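Long-range contacts in putative secreted glycosylhydrolase (Parabacteroides distasonis ATCC 8503, PDB 3IMM), which is a putative secreted glycoside hydrolase that probably cleaves disaccharide-type sugar substrates: residues E50-K56 against W122-K128; I76-V80 against W166-F171; Y105-G109 against W151-N157; A110-V116 against L138-T144. All coordinates share one frame; numbering follows the deposited sequence.

Interaction 1 of 4, residues E50-K56 against W122-K128; sequences ELDLDFK and WNHMRIK
Glu50 and Lys128 lie side by side, Glu50 OE1 3.1 Å from Lys128 CE, while Glu50 OE2 forms a salt bridge with Arg199. Leu51 and Ile127 are a hydrogen-bonded antiparallel pair, Ile127 N bonding to Leu51 O (2.7 Å). Asp52 takes Arg126 side-on: NE reaches the syn lone pair of OD1 at 2.6 Å and NH2 reaches OD2 at 3.2 Å, with carboxylate and guanidinium only 27° from coplanar. His124 NE2 adds a weak bond to OD2. With a leucine in place of Arg126, Asp52 would probably lose its charged mate and keep, of these bonds, just the weak one from His124. These are neighbouring strands of the six-stranded antiparallel sheet in a concanavalin-like beta sandwich; Leu53, Met125 and Ile127 put their side chains on the face packed against strand 80-85 of the second sheet. Phe55 joins them, its CG between backbone N and carbonyl carbon (chi1 68°), which swings the ring under Asn123 CB, 3.7 Å from the centroid. Phe55 O accepts from both N and ND2 of Asn123, whose OD1 accepts from Lys117 N. On the sheet face of Asp52 and Asp54, Lys56 CB sits over the six-membered ring of Trp122, 3.7 Å from its centroid.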
loop_
_atom_site.group_PDB
_atom_site.type_symbol
_atom_site.label_atom_id
_atom_site.label_comp_id
_atom_site.label_asym_id
_atom_site.label_seq_id
_atom_site.Cartn_x
_atom_site.Cartn_y
_atom_site.Cartn_z
ATOM N N GLU A 50 -2.692 -11.696 5.869
ATOM C CA GLU A 50 -1.633 -10.789 6.211
ATOM C C GLU A 50 -0.566 -10.806 5.126
ATOM O O GLU A 50 -0.130 -11.901 4.634
ATOM C CB GLU A 50 -1.045 -11.066 7.597
ATOM C CG GLU A 50 -0.564 -12.410 7.856
ATOM C CD GLU A 50 -0.182 -12.612 9.321
ATOM O OE1 GLU A 50 -0.080 -11.630 10.070
ATOM O OE2 GLU A 50 -0.002 -13.760 9.718
ATOM N N LEU A 51 -0.190 -9.589 4.727
ATOM C CA LEU A 51 0.763 -9.349 3.668
ATOM C C LEU A 51 2.004 -8.770 4.334
ATOM O O LEU A 51 1.909 -7.826 5.103
ATOM C CB LEU A 51 0.137 -8.389 2.644
ATOM C CG LEU A 51 0.971 -7.833 1.482
ATOM C CD1 LEU A 51 1.304 -8.937 0.482
ATOM C CD2 LEU A 51 0.248 -6.670 0.787
ATOM N N ASP A 52 3.155 -9.377 4.057
ATOM C CA ASP A 52 4.472 -8.896 4.483
ATOM C C ASP A 52 5.260 -8.465 3.264
ATOM O O ASP A 52 5.202 -9.117 2.187
ATOM C CB ASP A 52 5.267 -10.029 5.125
ATOM C CG ASP A 52 5.246 -9.995 6.603
ATOM O OD1 ASP A 52 4.240 -9.604 7.177
ATOM O OD2 ASP A 52 6.251 -10.374 7.180
ATOM N N LEU A 53 6.028 -7.396 3.438
ATOM C CA LEU A 53 6.931 -6.948 2.397
ATOM C C LEU A 53 8.025 -6.082 2.988
ATOM O O LEU A 53 7.821 -5.405 3.990
ATOM C CB LEU A 53 6.175 -6.153 1.345
ATOM C CG LEU A 53 5.474 -4.840 1.748
ATOM C CD1 LEU A 53 5.484 -3.858 0.599
ATOM C CD2 LEU A 53 4.036 -5.063 2.245
ATOM N N ASP A 54 9.188 -6.122 2.358
ATOM C CA ASP A 54 10.274 -5.221 2.663
ATOM C C ASP A 54 10.162 -4.164 1.609
ATOM O O ASP A 54 9.732 -4.470 0.486
ATOM C CB ASP A 54 11.641 -5.914 2.542
ATOM C CG ASP A 54 11.797 -7.131 3.479
ATOM O OD1 ASP A 54 10.997 -7.283 4.419
ATOM O OD2 ASP A 54 12.732 -7.954 3.262
ATOM N N PHE A 55 10.522 -2.923 1.956
ATOM C CA PHE A 55 10.711 -1.892 0.966
ATOM C C PHE A 55 11.843 -0.950 1.357
ATOM O O PHE A 55 12.159 -0.795 2.557
ATOM C CB PHE A 55 9.415 -1.131 0.731
ATOM C CG PHE A 55 8.975 -0.306 1.880
ATOM C CD1 PHE A 55 9.383 1.039 1.989
ATOM C CD2 PHE A 55 8.123 -0.830 2.848
ATOM C CE1 PHE A 55 8.950 1.825 3.049
ATOM C CE2 PHE A 55 7.706 -0.050 3.931
ATOM C CZ PHE A 55 8.121 1.266 4.037
ATOM N N LYS A 56 12.465 -0.347 0.337
ATOM C CA LYS A 56 13.516 0.681 0.511
ATOM C C LYS A 56 13.103 1.933 -0.248
ATOM O O LYS A 56 12.676 1.873 -1.390
ATOM C CB LYS A 56 14.844 0.147 -0.038
ATOM C CG LYS A 56 16.059 1.084 -0.014
ATOM C CD LYS A 56 17.359 0.330 -0.450
ATOM C CE LYS A 56 17.369 0.060 -1.933
ATOM N NZ LYS A 56 18.649 -0.476 -2.414
ATOM N N TRP A 122 16.605 -0.508 4.467
ATOM C CA TRP A 122 15.489 -1.421 4.244
ATOM C C TRP A 122 14.473 -1.329 5.355
ATOM O O TRP A 122 14.817 -1.225 6.532
ATOM C CB TRP A 122 15.940 -2.877 4.000
ATOM C CG TRP A 122 16.376 -3.076 2.587
ATOM C CD1 TRP A 122 17.639 -2.954 2.117
ATOM C CD2 TRP A 122 15.551 -3.337 1.442
ATOM N NE1 TRP A 122 17.666 -3.140 0.772
ATOM C CE2 TRP A 122 16.402 -3.398 0.325
ATOM C CE3 TRP A 122 14.189 -3.549 1.253
ATOM C CZ2 TRP A 122 15.930 -3.650 -0.967
ATOM C CZ3 TRP A 122 13.708 -3.762 -0.036
ATOM C CH2 TRP A 122 14.576 -3.826 -1.128
ATOM N N ASN A 123 13.215 -1.331 4.946
ATOM C CA ASN A 123 12.074 -1.346 5.859
ATOM C C ASN A 123 11.300 -2.647 5.762
ATOM O O ASN A 123 11.411 -3.394 4.781
ATOM C CB ASN A 123 11.086 -0.219 5.531
ATOM C CG ASN A 123 11.714 1.130 5.595
ATOM O OD1 ASN A 123 11.710 1.788 6.634
ATOM N ND2 ASN A 123 12.301 1.541 4.492
ATOM N N HIS A 124 10.497 -2.904 6.790
ATOM C CA HIS A 124 9.585 -4.039 6.763
ATOM C C HIS A 124 8.192 -3.561 7.163
ATOM O O HIS A 124 8.047 -2.715 8.045
ATOM C CB HIS A 124 10.068 -5.191 7.668
ATOM C CG HIS A 124 9.142 -6.347 7.659
ATOM N ND1 HIS A 124 8.172 -6.524 8.622
ATOM C CD2 HIS A 124 8.949 -7.319 6.743
ATOM C CE1 HIS A 124 7.466 -7.599 8.326
ATOM N NE2 HIS A 124 7.922 -8.105 7.200
HETATM N N MSE A 125 7.182 -4.067 6.456
HETATM C CA MSE A 125 5.798 -3.721 6.715
HETATM C C MSE A 125 4.957 -4.993 6.643
HETATM O O MSE A 125 5.123 -5.809 5.746
HETATM C CB MSE A 125 5.290 -2.688 5.706
HETATM C CG MSE A 125 3.804 -2.433 5.772
HETATM SE SE MSE A 125 3.251 -1.107 4.432
HETATM C CE MSE A 125 3.867 0.371 5.407
ATOM N N ARG A 126 4.089 -5.139 7.624
ATOM C CA ARG A 126 3.049 -6.175 7.661
ATOM C C ARG A 126 1.655 -5.507 7.650
ATOM O O ARG A 126 1.385 -4.570 8.423
ATOM C CB ARG A 126 3.206 -7.044 8.903
ATOM C CG ARG A 126 2.067 -8.055 9.077
ATOM C CD ARG A 126 2.409 -9.068 10.101
ATOM N NE ARG A 126 3.542 -9.899 9.677
ATOM C CZ ARG A 126 4.178 -10.775 10.461
ATOM N NH1 ARG A 126 3.776 -11.019 11.697
ATOM N NH2 ARG A 126 5.218 -11.427 9.989
ATOM N N ILE A 127 0.798 -5.959 6.752
ATOM C CA ILE A 127 -0.562 -5.420 6.624
ATOM C C ILE A 127 -1.503 -6.579 6.892
ATOM O O ILE A 127 -1.463 -7.564 6.192
ATOM C CB ILE A 127 -0.831 -4.816 5.243
ATOM C CG1 ILE A 127 0.260 -3.810 4.878
ATOM C CG2 ILE A 127 -2.181 -4.133 5.195
ATOM C CD1 ILE A 127 0.211 -3.402 3.399
ATOM N N LYS A 128 -2.305 -6.468 7.937
ATOM C CA LYS A 128 -3.277 -7.482 8.303
ATOM C C LYS A 128 -4.638 -6.984 7.854
ATOM O O LYS A 128 -5.108 -5.920 8.288
ATOM C CB LYS A 128 -3.278 -7.775 9.819
ATOM C CG LYS A 128 -1.906 -8.135 10.399
ATOM C CD LYS A 128 -1.960 -8.628 11.864
ATOM C CE LYS A 128 -1.962 -10.134 11.969
ATOM N NZ LYS A 128 -2.214 -10.642 13.339
#

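Interaction 2 of 4, residues I76-V80 against W166-F171; sequences IPNSV and WLPKPF
Two irregular loops meet here, their backbones closest at Pro77 and Leu167, whose CA atoms are 5.0 Å apart, and a water joins them by donating to Pro77 O and accepting from Lys169 N. Ile76 CG2 touches two partners: the indole edge of Trp166, with CD1 3.7 Å away, and Leu167 CD2 at 3.8 Å. Pro77 CB rests more loosely on Pro168 CD. Lys169 runs out extended, its CG and CD passing Pro77 O, until NZ donates to Asn78 OD1 at 2.6 Å in the carbonyl plane; the ND2 of that amide is bound to Asp74 O, which fixes which way round it lies. Deeper in, Val80 CG2 approaches the face of the Phe171 ring, 4.2 Å from the centroid and 26° off the normal. The other neighbours of this ring include His107, stacked on it. The arrangement is loop-to-loop packing at one end of a concanavalin-like beta sandwich, tying the connection before edge strand 80-85 to the long loop before strand 179-182.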
loop_
_atom_site.group_PDB
_atom_site.type_symbol
_atom_site.label_atom_id
_atom_site.label_comp_id
_atom_site.label_asym_id
_atom_site.label_seq_id
_atom_site.Cartn_x
_atom_site.Cartn_y
_atom_site.Cartn_z
ATOM N N ILE A 76 -8.302 3.033 -8.673
ATOM C CA ILE A 76 -8.051 4.097 -7.729
ATOM C C ILE A 76 -9.254 4.281 -6.778
ATOM O O ILE A 76 -9.060 4.326 -5.570
ATOM C CB ILE A 76 -7.641 5.394 -8.468
ATOM C CG1 ILE A 76 -6.214 5.266 -9.005
ATOM C CG2 ILE A 76 -7.724 6.615 -7.535
ATOM C CD1 ILE A 76 -5.912 6.186 -10.196
ATOM N N PRO A 77 -10.488 4.402 -7.317
ATOM C CA PRO A 77 -11.644 4.496 -6.442
ATOM C C PRO A 77 -12.176 3.157 -5.930
ATOM O O PRO A 77 -13.054 3.147 -5.099
ATOM C CB PRO A 77 -12.717 5.190 -7.330
ATOM C CG PRO A 77 -12.281 4.996 -8.743
ATOM C CD PRO A 77 -10.864 4.489 -8.747
ATOM N N ASN A 78 -11.661 2.030 -6.411
ATOM C CA ASN A 78 -12.224 0.731 -6.037
ATOM C C ASN A 78 -11.204 -0.082 -5.289
ATOM O O ASN A 78 -10.974 -1.233 -5.607
ATOM C CB ASN A 78 -12.722 -0.019 -7.278
ATOM C CG ASN A 78 -13.812 0.730 -8.005
ATOM O OD1 ASN A 78 -14.862 0.964 -7.452
ATOM N ND2 ASN A 78 -13.553 1.125 -9.229
ATOM N N SER A 79 -10.587 0.528 -4.281
ATOM C CA SER A 79 -9.513 -0.140 -3.545
ATOM C C SER A 79 -9.146 0.621 -2.276
ATOM O O SER A 79 -9.587 1.749 -2.054
ATOM C CB SER A 79 -8.245 -0.309 -4.417
ATOM O OG SER A 79 -7.659 0.952 -4.740
ATOM N N VAL A 80 -8.311 -0.019 -1.458
ATOM C CA VAL A 80 -7.712 0.649 -0.303
ATOM C C VAL A 80 -6.196 0.706 -0.513
ATOM O O VAL A 80 -5.577 -0.289 -0.969
ATOM C CB VAL A 80 -8.059 -0.128 0.984
ATOM C CG1 VAL A 80 -7.319 0.451 2.179
ATOM C CG2 VAL A 80 -9.575 -0.170 1.136
ATOM N N TRP A 166 -10.957 12.349 -5.866
ATOM C CA TRP A 166 -10.815 11.123 -6.668
ATOM C C TRP A 166 -11.047 9.810 -5.904
ATOM O O TRP A 166 -10.961 8.713 -6.501
ATOM C CB TRP A 166 -9.454 11.101 -7.392
ATOM C CG TRP A 166 -8.233 11.097 -6.497
ATOM C CD1 TRP A 166 -7.602 10.011 -5.992
ATOM C CD2 TRP A 166 -7.485 12.241 -6.047
ATOM N NE1 TRP A 166 -6.527 10.394 -5.235
ATOM C CE2 TRP A 166 -6.433 11.760 -5.251
ATOM C CE3 TRP A 166 -7.622 13.631 -6.221
ATOM C CZ2 TRP A 166 -5.508 12.600 -4.654
ATOM C CZ3 TRP A 166 -6.695 14.461 -5.623
ATOM C CH2 TRP A 166 -5.664 13.950 -4.854
ATOM N N LEU A 167 -11.379 9.902 -4.610
ATOM C CA LEU A 167 -11.678 8.708 -3.785
ATOM C C LEU A 167 -13.076 8.800 -3.169
ATOM O O LEU A 167 -13.214 8.848 -1.948
ATOM C CB LEU A 167 -10.616 8.560 -2.681
ATOM C CG LEU A 167 -9.141 8.557 -3.114
ATOM C CD1 LEU A 167 -8.221 8.634 -1.952
ATOM C CD2 LEU A 167 -8.890 7.330 -3.940
ATOM N N PRO A 168 -14.129 8.849 -4.022
ATOM C CA PRO A 168 -15.443 9.180 -3.511
ATOM C C PRO A 168 -16.215 8.053 -2.818
ATOM O O PRO A 168 -17.206 8.320 -2.158
ATOM C CB PRO A 168 -16.185 9.661 -4.777
ATOM C CG PRO A 168 -15.619 8.892 -5.847
ATOM C CD PRO A 168 -14.159 8.658 -5.483
ATOM N N LYS A 169 -15.790 6.814 -2.955
ATOM C CA LYS A 169 -16.618 5.693 -2.501
ATOM C C LYS A 169 -16.405 5.478 -1.012
ATOM O O LYS A 169 -15.262 5.241 -0.603
ATOM C CB LYS A 169 -16.275 4.420 -3.275
ATOM C CG LYS A 169 -16.445 4.592 -4.772
ATOM C CD LYS A 169 -16.791 3.282 -5.425
ATOM C CE LYS A 169 -16.886 3.415 -6.947
ATOM N NZ LYS A 169 -17.227 2.098 -7.567
ATOM N N PRO A 170 -17.491 5.578 -0.199
ATOM C CA PRO A 170 -17.365 5.417 1.258
ATOM C C PRO A 170 -16.716 4.078 1.603
ATOM O O PRO A 170 -17.161 3.029 1.123
ATOM C CB PRO A 170 -18.815 5.460 1.749
ATOM C CG PRO A 170 -19.553 6.196 0.725
ATOM C CD PRO A 170 -18.885 5.831 -0.588
ATOM N N PHE A 171 -15.664 4.102 2.411
ATOM C CA PHE A 171 -14.983 2.848 2.769
ATOM C C PHE A 171 -15.855 1.889 3.564
ATOM O O PHE A 171 -15.625 0.691 3.509
ATOM C CB PHE A 171 -13.635 3.125 3.474
ATOM C CG PHE A 171 -12.459 3.344 2.511
ATOM C CD1 PHE A 171 -12.659 3.701 1.186
ATOM C CD2 PHE A 171 -11.152 3.245 2.973
ATOM C CE1 PHE A 171 -11.565 3.914 0.309
ATOM C CE2 PHE A 171 -10.080 3.445 2.109
ATOM C CZ PHE A 171 -10.287 3.792 0.783
HETATM O O HOH W 1 -13.121 5.644 -3.629
#

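Interaction 3 of 4, residues Y105-G109 against W151-N157; sequences YGHLG and WTSGTKN
Two carbonyl-type oxygens, His107 O and Asn157 OD1, lie only 3.1 Å apart with no hydrogen bond between them, and the indole NE1 of Trp151 serves both. Its bond to Asn157 OD1 is 3.0 Å long, whereas that to His107 O, at 3.3 Å and 132°, is weak; both oxygens lie at the edge of the indole, in its plane. The shared N-H probably offsets the repulsion between them. Asn157 CG is anti to its carbonyl carbon (chi1 -73°), and from there ND2 reaches Gly106 O at 3.0 Å, meeting it from above the carbonyl plane; ND2 also bonds Ser161 OG. With both ends of the amide engaged, its orientation is fixed. The His107 ring meets Trp151 at an oblique 54°, its CD2 3.6 Å from Trp151 CD1, and is itself held by ND1 donating to Tyr105 O at 2.8 Å. Leu108 CB packs near the far part of the indole, 3.9 Å from Trp151 CZ2. His107 and Leu108, both facing Ile104, form a classic beta bulge, and the contact holds this loop, which follows strand 80-85, to the long loop before strand 179-182 of the concanavalin-like sandwich.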
loop_
_atom_site.group_PDB
_atom_site.type_symbol
_atom_site.label_atom_id
_atom_site.label_comp_id
_atom_site.label_asym_id
_atom_site.label_seq_id
_atom_site.Cartn_x
_atom_site.Cartn_y
_atom_site.Cartn_z
ATOM N N TYR A 105 -4.028 5.880 2.734
ATOM C CA TYR A 105 -3.893 7.078 1.952
ATOM C C TYR A 105 -5.247 7.725 1.782
ATOM O O TYR A 105 -6.223 7.071 1.427
ATOM C CB TYR A 105 -3.266 6.868 0.565
ATOM C CG TYR A 105 -3.273 8.152 -0.195
ATOM C CD1 TYR A 105 -2.351 9.134 0.108
ATOM C CD2 TYR A 105 -4.269 8.444 -1.141
ATOM C CE1 TYR A 105 -2.386 10.372 -0.518
ATOM C CE2 TYR A 105 -4.304 9.679 -1.776
ATOM C CZ TYR A 105 -3.339 10.625 -1.470
ATOM O OH TYR A 105 -3.324 11.840 -2.070
ATOM N N GLY A 106 -5.279 9.018 2.024
ATOM C CA GLY A 106 -6.522 9.807 1.892
ATOM C C GLY A 106 -7.583 9.637 2.955
ATOM O O GLY A 106 -8.626 10.353 2.922
ATOM N N HIS A 107 -7.310 8.765 3.940
ATOM C CA HIS A 107 -8.335 8.296 4.882
ATOM C C HIS A 107 -7.966 8.315 6.368
ATOM O O HIS A 107 -8.813 8.648 7.223
ATOM C CB HIS A 107 -8.820 6.901 4.461
ATOM C CG HIS A 107 -9.566 6.915 3.163
ATOM N ND1 HIS A 107 -8.936 6.880 1.935
ATOM C CD2 HIS A 107 -10.892 7.026 2.906
ATOM C CE1 HIS A 107 -9.848 6.943 0.983
ATOM N NE2 HIS A 107 -11.042 7.038 1.547
ATOM N N LEU A 108 -6.734 7.931 6.689
ATOM C CA LEU A 108 -6.316 7.770 8.071
ATOM C C LEU A 108 -4.806 7.903 8.223
ATOM O O LEU A 108 -4.043 7.212 7.545
ATOM C CB LEU A 108 -6.782 6.391 8.602
ATOM C CG LEU A 108 -6.456 6.084 10.067
ATOM C CD1 LEU A 108 -7.288 7.017 11.043
ATOM C CD2 LEU A 108 -6.678 4.584 10.323
ATOM N N GLY A 109 -4.389 8.791 9.125
ATOM C CA GLY A 109 -2.989 9.004 9.427
ATOM C C GLY A 109 -2.377 7.873 10.237
ATOM O O GLY A 109 -3.094 7.075 10.865
ATOM N N TRP A 151 -16.083 4.731 8.125
ATOM C CA TRP A 151 -15.969 5.623 6.957
ATOM C C TRP A 151 -17.293 5.609 6.178
ATOM O O TRP A 151 -17.384 5.044 5.075
ATOM C CB TRP A 151 -14.781 5.196 6.077
ATOM C CG TRP A 151 -13.505 5.849 6.492
ATOM C CD1 TRP A 151 -12.901 6.923 5.891
ATOM C CD2 TRP A 151 -12.708 5.520 7.637
ATOM N NE1 TRP A 151 -11.770 7.269 6.598
ATOM C CE2 TRP A 151 -11.642 6.427 7.680
ATOM C CE3 TRP A 151 -12.803 4.563 8.630
ATOM C CZ2 TRP A 151 -10.686 6.396 8.680
ATOM C CZ3 TRP A 151 -11.816 4.525 9.620
ATOM C CH2 TRP A 151 -10.778 5.425 9.626
ATOM N N THR A 152 -18.305 6.218 6.790
ATOM C CA THR A 152 -19.629 6.314 6.217
ATOM C C THR A 152 -19.686 7.400 5.142
ATOM O O THR A 152 -20.516 7.337 4.252
ATOM C CB THR A 152 -20.668 6.594 7.291
ATOM O OG1 THR A 152 -20.229 7.722 8.058
ATOM C CG2 THR A 152 -20.874 5.366 8.189
ATOM N N SER A 153 -18.764 8.352 5.207
ATOM C CA SER A 153 -18.630 9.383 4.189
ATOM C C SER A 153 -17.486 9.083 3.218
ATOM O O SER A 153 -16.386 8.648 3.613
ATOM C CB SER A 153 -18.459 10.770 4.864
ATOM O OG SER A 153 -18.114 11.806 3.958
ATOM N N GLY A 154 -17.765 9.315 1.931
ATOM C CA GLY A 154 -16.748 9.421 0.903
ATOM C C GLY A 154 -16.102 10.796 0.732
ATOM O O GLY A 154 -15.232 10.959 -0.100
ATOM N N THR A 155 -16.507 11.781 1.516
ATOM C CA THR A 155 -15.947 13.128 1.376
ATOM C C THR A 155 -15.193 13.614 2.649
ATOM O O THR A 155 -14.270 14.459 2.559
ATOM C CB THR A 155 -17.043 14.158 0.927
ATOM O OG1 THR A 155 -18.076 14.240 1.906
ATOM C CG2 THR A 155 -17.720 13.766 -0.397
ATOM N N LYS A 156 -15.563 13.090 3.821
ATOM C CA LYS A 156 -14.950 13.531 5.057
ATOM C C LYS A 156 -14.523 12.357 5.926
ATOM O O LYS A 156 -15.260 11.391 6.089
ATOM C CB LYS A 156 -15.907 14.456 5.811
ATOM C CG LYS A 156 -15.206 15.345 6.823
ATOM C CD LYS A 156 -16.197 16.306 7.534
ATOM C CE LYS A 156 -15.585 16.821 8.803
ATOM N NZ LYS A 156 -16.371 17.829 9.525
ATOM N N ASN A 157 -13.309 12.435 6.457
ATOM C CA ASN A 157 -12.735 11.355 7.272
ATOM C C ASN A 157 -13.162 11.494 8.702
ATOM O O ASN A 157 -13.423 12.613 9.169
ATOM C CB ASN A 157 -11.207 11.397 7.222
ATOM C CG ASN A 157 -10.649 10.935 5.903
ATOM O OD1 ASN A 157 -10.994 9.854 5.406
ATOM N ND2 ASN A 157 -9.778 11.767 5.304
#

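Interaction 4 of 4, residues A110-V116 against L138-T144; sequences AVQDKVV and LNGKKVT
Val115 CG1 stands anti to the backbone N (chi1 177°), which carries it to Leu138 O at 3.4 Å and over Leu138 CG, while CG2, beside that N, reaches Val143 CG1 at 4.1 Å. On the opposing segment, chi1 of -63° sets Asn139 CG anti to its carbonyl carbon, and ND2 donates to Val115 O at 2.9 Å, from above the carbonyl plane. The same ND2 binds Asn123 OD1, and Asn139 OD1 accepts from His124 N, so this one amide joins the loop to strand 122-130. Asn139 occupies a type I' beta turn from Leu138 to Lys141, the tight hairpin connecting strands 133-138 and 141-147, and both it and Gly140 have positive phi. Were Asn139 an alanine, Val115 O would be likely to lose this donor, Asn123 OD1 and His124 N a partner as well, and the tie between loop and turn to loosen. Lys141 CG lies against Val115 CG1 at 3.9 Å. Nearer the other end of the loop, Val111 N donates to Val143 O at 2.9 Å, and Val111 CG2 comes within 3.4 Å of that oxygen. Ala110 CB touches Val143 CB at 4.1 Å and lies 3.8 Å from Thr144 OG1, whose hydroxyl is hydrogen-bonded to Gly102 O.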
loop_
_atom_site.group_PDB
_atom_site.type_symbol
_atom_site.label_atom_id
_atom_site.label_comp_id
_atom_site.label_asym_id
_atom_site.label_seq_id
_atom_site.Cartn_x
_atom_site.Cartn_y
_atom_site.Cartn_z
ATOM N N ALA A 110 -1.043 7.821 10.230
ATOM C CA ALA A 110 -0.293 6.924 11.116
ATOM C C ALA A 110 -0.210 7.599 12.480
ATOM O O ALA A 110 -0.362 8.814 12.580
ATOM C CB ALA A 110 1.084 6.629 10.553
ATOM N N VAL A 111 -0.024 6.816 13.548
ATOM C CA VAL A 111 0.012 7.404 14.891
ATOM C C VAL A 111 1.355 8.099 15.151
ATOM O O VAL A 111 1.407 9.094 15.886
ATOM C CB VAL A 111 -0.384 6.420 16.051
ATOM C CG1 VAL A 111 -1.925 6.145 16.018
ATOM C CG2 VAL A 111 0.427 5.132 16.064
ATOM N N GLN A 112 2.436 7.596 14.552
ATOM C CA GLN A 112 3.711 8.330 14.584
ATOM C C GLN A 112 4.231 8.365 13.181
ATOM O O GLN A 112 3.955 7.450 12.406
ATOM C CB GLN A 112 4.785 7.665 15.456
ATOM C CG GLN A 112 4.361 6.503 16.386
ATOM C CD GLN A 112 5.578 5.639 16.852
ATOM O OE1 GLN A 112 5.422 4.471 17.268
ATOM N NE2 GLN A 112 6.790 6.219 16.765
ATOM N N ASP A 113 4.986 9.408 12.842
ATOM C CA ASP A 113 5.685 9.397 11.552
ATOM C C ASP A 113 7.175 9.263 11.833
ATOM O O ASP A 113 7.617 9.224 12.996
ATOM C CB ASP A 113 5.351 10.609 10.634
ATOM C CG ASP A 113 6.019 11.926 11.095
ATOM O OD1 ASP A 113 6.249 12.094 12.338
ATOM O OD2 ASP A 113 6.299 12.785 10.210
ATOM N N LYS A 114 7.908 9.174 10.728
ATOM C CA LYS A 114 9.318 8.885 10.723
ATOM C C LYS A 114 9.607 7.595 11.510
ATOM O O LYS A 114 10.675 7.420 12.086
ATOM C CB LYS A 114 10.089 10.092 11.231
ATOM C CG LYS A 114 9.885 11.343 10.404
ATOM C CD LYS A 114 10.824 12.458 10.912
ATOM C CE LYS A 114 10.618 13.741 10.135
ATOM N NZ LYS A 114 11.829 14.604 10.229
ATOM N N VAL A 115 8.657 6.671 11.471
ATOM C CA VAL A 115 8.959 5.253 11.737
ATOM C C VAL A 115 9.693 4.625 10.524
ATOM O O VAL A 115 10.494 3.711 10.666
ATOM C CB VAL A 115 7.689 4.503 12.097
ATOM C CG1 VAL A 115 7.961 3.001 12.314
ATOM C CG2 VAL A 115 7.048 5.184 13.360
ATOM N N VAL A 116 9.404 5.114 9.328
ATOM C CA VAL A 116 10.095 4.680 8.139
ATOM C C VAL A 116 11.536 5.125 8.292
ATOM O O VAL A 116 11.830 6.163 8.872
ATOM C CB VAL A 116 9.462 5.269 6.841
ATOM C CG1 VAL A 116 9.607 6.782 6.792
ATOM C CG2 VAL A 116 10.079 4.635 5.581
ATOM N N LEU A 138 4.753 -1.255 10.861
ATOM C CA LEU A 138 5.908 -0.750 10.081
ATOM C C LEU A 138 7.154 -0.807 10.984
ATOM O O LEU A 138 7.137 -0.268 12.068
ATOM C CB LEU A 138 5.619 0.676 9.612
ATOM C CG LEU A 138 6.709 1.438 8.859
ATOM C CD1 LEU A 138 7.137 0.646 7.623
ATOM C CD2 LEU A 138 6.239 2.833 8.478
ATOM N N ASN A 139 8.198 -1.520 10.558
ATOM C CA ASN A 139 9.403 -1.664 11.346
ATOM C C ASN A 139 9.125 -2.091 12.801
ATOM O O ASN A 139 9.743 -1.612 13.746
ATOM C CB ASN A 139 10.249 -0.377 11.233
ATOM C CG ASN A 139 10.695 -0.135 9.815
ATOM O OD1 ASN A 139 10.929 -1.109 9.066
ATOM N ND2 ASN A 139 10.723 1.120 9.388
ATOM N N GLY A 140 8.170 -3.002 12.947
ATOM C CA GLY A 140 7.799 -3.540 14.222
ATOM C C GLY A 140 6.902 -2.652 15.061
ATOM O O GLY A 140 6.629 -2.986 16.180
ATOM N N LYS A 141 6.421 -1.544 14.517
ATOM C CA LYS A 141 5.535 -0.607 15.251
ATOM C C LYS A 141 4.144 -0.633 14.665
ATOM O O LYS A 141 3.963 -0.452 13.444
ATOM C CB LYS A 141 6.034 0.814 15.155
ATOM C CG LYS A 141 7.455 1.064 15.621
ATOM C CD LYS A 141 7.559 1.150 17.114
ATOM C CE LYS A 141 8.972 1.444 17.597
ATOM N NZ LYS A 141 9.291 0.922 18.992
ATOM N N LYS A 142 3.145 -0.834 15.526
ATOM C CA LYS A 142 1.766 -0.728 15.102
ATOM C C LYS A 142 1.448 0.745 14.844
ATOM O O LYS A 142 1.216 1.508 15.785
ATOM C CB LYS A 142 0.854 -1.321 16.167
ATOM C CG LYS A 142 -0.599 -1.426 15.751
ATOM C CD LYS A 142 -1.337 -2.482 16.588
ATOM C CE LYS A 142 -1.610 -2.059 17.990
ATOM N NZ LYS A 142 -2.097 -0.662 18.106
ATOM N N VAL A 143 1.406 1.127 13.574
ATOM C CA VAL A 143 1.218 2.517 13.208
ATOM C C VAL A 143 -0.220 2.900 12.832
ATOM O O VAL A 143 -0.601 4.033 13.021
ATOM C CB VAL A 143 2.213 3.006 12.125
ATOM C CG1 VAL A 143 3.635 2.970 12.716
ATOM C CG2 VAL A 143 2.137 2.193 10.861
ATOM N N THR A 144 -1.017 1.958 12.351
ATOM C CA THR A 144 -2.311 2.298 11.764
ATOM C C THR A 144 -3.263 1.165 11.997
ATOM O O THR A 144 -2.913 -0.002 11.818
ATOM C CB THR A 144 -2.163 2.595 10.237
ATOM O OG1 THR A 144 -1.138 3.580 10.076
ATOM C CG2 THR A 144 -3.481 3.070 9.593
#

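Overall arrangement
Interaction 1 lies within the six-stranded sheet of the sandwich, and interaction 4 touches it, with centres about 12 Å apart: Asn139 N and His124 O probably bond between them, and residues 141-144 begin the outer strand of that sheet. Interactions 2 and 3 gather the loops across the chain's centre from interaction 1, their centres about 9 Å apart, with Phe171 packed on Trp151. Interaction 3 meets interaction 4 through Leu108 and Thr144, and segments 105-109 and 110-116 are consecutive. Along the chain, 138-144 precedes 151-157 and 166-171, whereas 110-116 follows 105-109 and 76-80, so contacts 4, 3 and 2 close successively wider loops, while interaction 1 crosses all three. Sheet and loops are thus interlocked in one domain.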